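Local coordinates for purine nucleosidase, (IunH-1) (Sulfolobus solfataricus, PDB 3T8J), which belongs to the nucleosidase clan and forms a four-chain assembly in which each chain is built round a mixed beta-sheet flanked by helices, at residues 221-224 with 225-229. Sequence-based numbering, arbitrary orientation.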
ATOM      1  N   TYR A 221      29.371 -19.311   7.744  1.00 27.89           N
ATOM      2  CA  TYR A 221      28.828 -18.443   6.698  1.00 26.46           C
ATOM      3  C   TYR A 221      29.055 -19.007   5.303  1.00 26.55           C
ATOM      4  O   TYR A 221      28.165 -18.955   4.448  1.00 27.01           O
ATOM      5  CB  TYR A 221      29.492 -17.073   6.807  1.00 25.36           C
ATOM      6  CG  TYR A 221      28.979 -15.958   5.915  1.00 24.58           C
ATOM      7  CD1 TYR A 221      27.649 -15.598   5.922  1.00 24.53           C
ATOM      8  CD2 TYR A 221      29.865 -15.195   5.139  1.00 26.71           C
ATOM      9  CE1 TYR A 221      27.193 -14.514   5.149  1.00 27.37           C
ATOM     10  CE2 TYR A 221      29.411 -14.111   4.382  1.00 28.14           C
ATOM     11  CZ  TYR A 221      28.081 -13.795   4.392  1.00 29.04           C
ATOM     12  OH  TYR A 221      27.611 -12.721   3.647  1.00 29.30           O
ATOM     13  N   ARG A 222      30.240 -19.559   5.069  1.00 27.32           N
ATOM     14  CA  ARG A 222      30.543 -20.183   3.784  1.00 28.63           C
ATOM     15  C   ARG A 222      29.638 -21.395   3.486  1.00 30.92           C
ATOM     16  O   ARG A 222      29.094 -21.542   2.371  1.00 31.94           O
ATOM     17  CB  ARG A 222      32.017 -20.573   3.738  1.00 29.75           C
ATOM     18  CG  ARG A 222      32.476 -21.167   2.418  1.00 31.42           C
ATOM     19  CD  ARG A 222      33.968 -21.517   2.446  1.00 33.57           C
ATOM     20  NE  ARG A 222      34.438 -21.982   1.131  1.00 37.12           N
ATOM     21  CZ  ARG A 222      34.785 -21.181   0.117  1.00 37.20           C
ATOM     22  NH1 ARG A 222      34.742 -19.856   0.231  1.00 35.23           N
ATOM     23  NH2 ARG A 222      35.173 -21.707  -1.037  1.00 41.80           N
ATOM     24  N   GLN A 223      29.460 -22.274   4.474  1.00 32.31           N
ATOM     25  CA  GLN A 223      28.570 -23.415   4.295  1.00 34.81           C
ATOM     26  C   GLN A 223      27.148 -22.961   3.957  1.00 32.79           C
ATOM     27  O   GLN A 223      26.515 -23.514   3.049  1.00 33.90           O
ATOM     28  CB  GLN A 223      28.560 -24.322   5.551  1.00 37.34           C
ATOM     29  CG  GLN A 223      27.921 -25.698   5.364  1.00 45.00           C
ATOM     30  CD  GLN A 223      26.379 -25.714   5.337  1.00 48.49           C
ATOM     31  OE1 GLN A 223      25.705 -24.860   5.935  1.00 49.33           O
ATOM     32  NE2 GLN A 223      25.825 -26.710   4.661  1.00 50.01           N
ATOM     33  N   TYR A 224      26.650 -21.944   4.667  1.00 30.67           N
ATOM     34  CA  TYR A 224      25.283 -21.500   4.465  1.00 29.95           C
ATOM     35  C   TYR A 224      25.163 -20.834   3.102  1.00 29.95           C
ATOM     36  O   TYR A 224      24.214 -21.077   2.349  1.00 29.66           O
ATOM     37  CB  TYR A 224      24.863 -20.512   5.556  1.00 29.52           C
ATOM     38  CG  TYR A 224      23.446 -20.042   5.403  1.00 28.98           C
ATOM     39  CD1 TYR A 224      22.407 -20.674   6.053  1.00 30.81           C
ATOM     40  CD2 TYR A 224      23.148 -18.939   4.599  1.00 29.14           C
ATOM     41  CE1 TYR A 224      21.103 -20.269   5.904  1.00 34.74           C
ATOM     42  CE2 TYR A 224      21.847 -18.526   4.439  1.00 30.05           C
ATOM     43  CZ  TYR A 224      20.831 -19.171   5.098  1.00 31.71           C
ATOM     44  OH  TYR A 224      19.530 -18.754   4.957  1.00 35.58           O
ATOM     45  N   SER A 225      26.123 -19.970   2.792  1.00 28.99           N
ATOM     46  CA  SER A 225      26.056 -19.221   1.531  1.00 29.21           C
ATOM     47  C   SER A 225      26.040 -20.143   0.313  1.00 31.74           C
ATOM     48  O   SER A 225      25.324 -19.900  -0.675  1.00 32.28           O
ATOM     49  CB  SER A 225      27.225 -18.246   1.432  1.00 27.97           C
ATOM     50  OG  SER A 225      27.127 -17.225   2.424  1.00 29.27           O
ATOM     51  N   SER A 226      26.815 -21.218   0.389  1.00 33.67           N
ATOM     52  CA  SER A 226      26.889 -22.180  -0.699  1.00 37.40           C
ATOM     53  C   SER A 226      25.643 -23.057  -0.810  1.00 39.77           C
ATOM     54  O   SER A 226      25.164 -23.340  -1.917  1.00 41.72           O
ATOM     55  CB  SER A 226      28.144 -23.052  -0.548  1.00 38.73           C
ATOM     56  OG  SER A 226      29.335 -22.292  -0.777  1.00 39.71           O
ATOM     57  N   THR A 227      25.103 -23.482   0.327  1.00 40.56           N
ATOM     58  CA  THR A 227      23.972 -24.408   0.329  1.00 44.49           C
ATOM     59  C   THR A 227      22.607 -23.760   0.088  1.00 43.57           C
ATOM     60  O   THR A 227      21.728 -24.371  -0.535  1.00 45.30           O
ATOM     61  CB  THR A 227      23.932 -25.199   1.651  1.00 46.10           C
ATOM     62  OG1 THR A 227      23.726 -24.298   2.745  1.00 50.74           O
ATOM     63  CG2 THR A 227      25.242 -25.951   1.848  1.00 50.32           C
ATOM     64  N   VAL A 228      22.409 -22.545   0.588  1.00 40.58           N
ATOM     65  CA  VAL A 228      21.104 -21.879   0.517  1.00 41.44           C
ATOM     66  C   VAL A 228      21.047 -20.874  -0.608  1.00 40.92           C
ATOM     67  O   VAL A 228      20.163 -20.926  -1.473  1.00 42.60           O
ATOM     68  CB  VAL A 228      20.763 -21.175   1.851  1.00 40.11           C
ATOM     69  CG1 VAL A 228      19.445 -20.411   1.759  1.00 41.59           C
ATOM     70  CG2 VAL A 228      20.706 -22.201   2.965  1.00 42.43           C
ATOM     71  N   GLN A 229      22.002 -19.954  -0.600  1.00 39.21           N
ATOM     72  CA  GLN A 229      22.052 -18.862  -1.558  0.50 39.33           C
ATOM     73  C   GLN A 229      22.659 -19.309  -2.895  1.00 40.84           C
ATOM     74  O   GLN A 229      22.588 -18.592  -3.902  1.00 41.30           O
ATOM     75  CB  GLN A 229      22.849 -17.698  -0.952  0.50 37.36           C
ATOM     76  CG  GLN A 229      22.313 -17.208   0.417  0.50 37.73           C
ATOM     77  CD  GLN A 229      21.144 -16.267   0.237  0.50 40.19           C
ATOM     78  OE1 GLN A 229      20.998 -15.652  -0.822  0.50 43.19           O
ATOM     79  NE2 GLN A 229      20.293 -16.163   1.250  0.50 39.41           N
TER
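Y224, in the last turns of alpha-helix 209-227, meets V228 four residues on, as side chains at i and i+4 share a flank. With its CG anti to the backbone N (chi1 -179°), the Y224 ring projects outward with a lean toward V228, and V228 CG2 settles over one face as a CH-pi contact, 3.7 Å from the ring centroid and displaced toward the rim. A beta-branched valine suits this place: while CG2 covers the ring, CG1 lies 3.6 Å from Y224 OH. That hydroxyl bonds to D280 of the second subunit, so the pair also faces the subunit interface.

On another flank, S225 OG sits 3.8 Å above the plane of the Y221 ring, over its centre. Serine is short enough to fold back onto its own helix, and its OG and N grip Y221 O from opposite faces of the carbonyl plane. T227 grips Q223 O likewise from both faces, but its OG1, 2.9 Å from Q223 O, gets there from a different chi1 (63° against -66° in S225). The R222 guanidinium hydrogen-bonds to V195 O through NH1 and makes a salt bridge to D197 through NH2. The i+4 backbone hydrogen bonds reach V228, whose N donates to Y224 O at 2.9 Å.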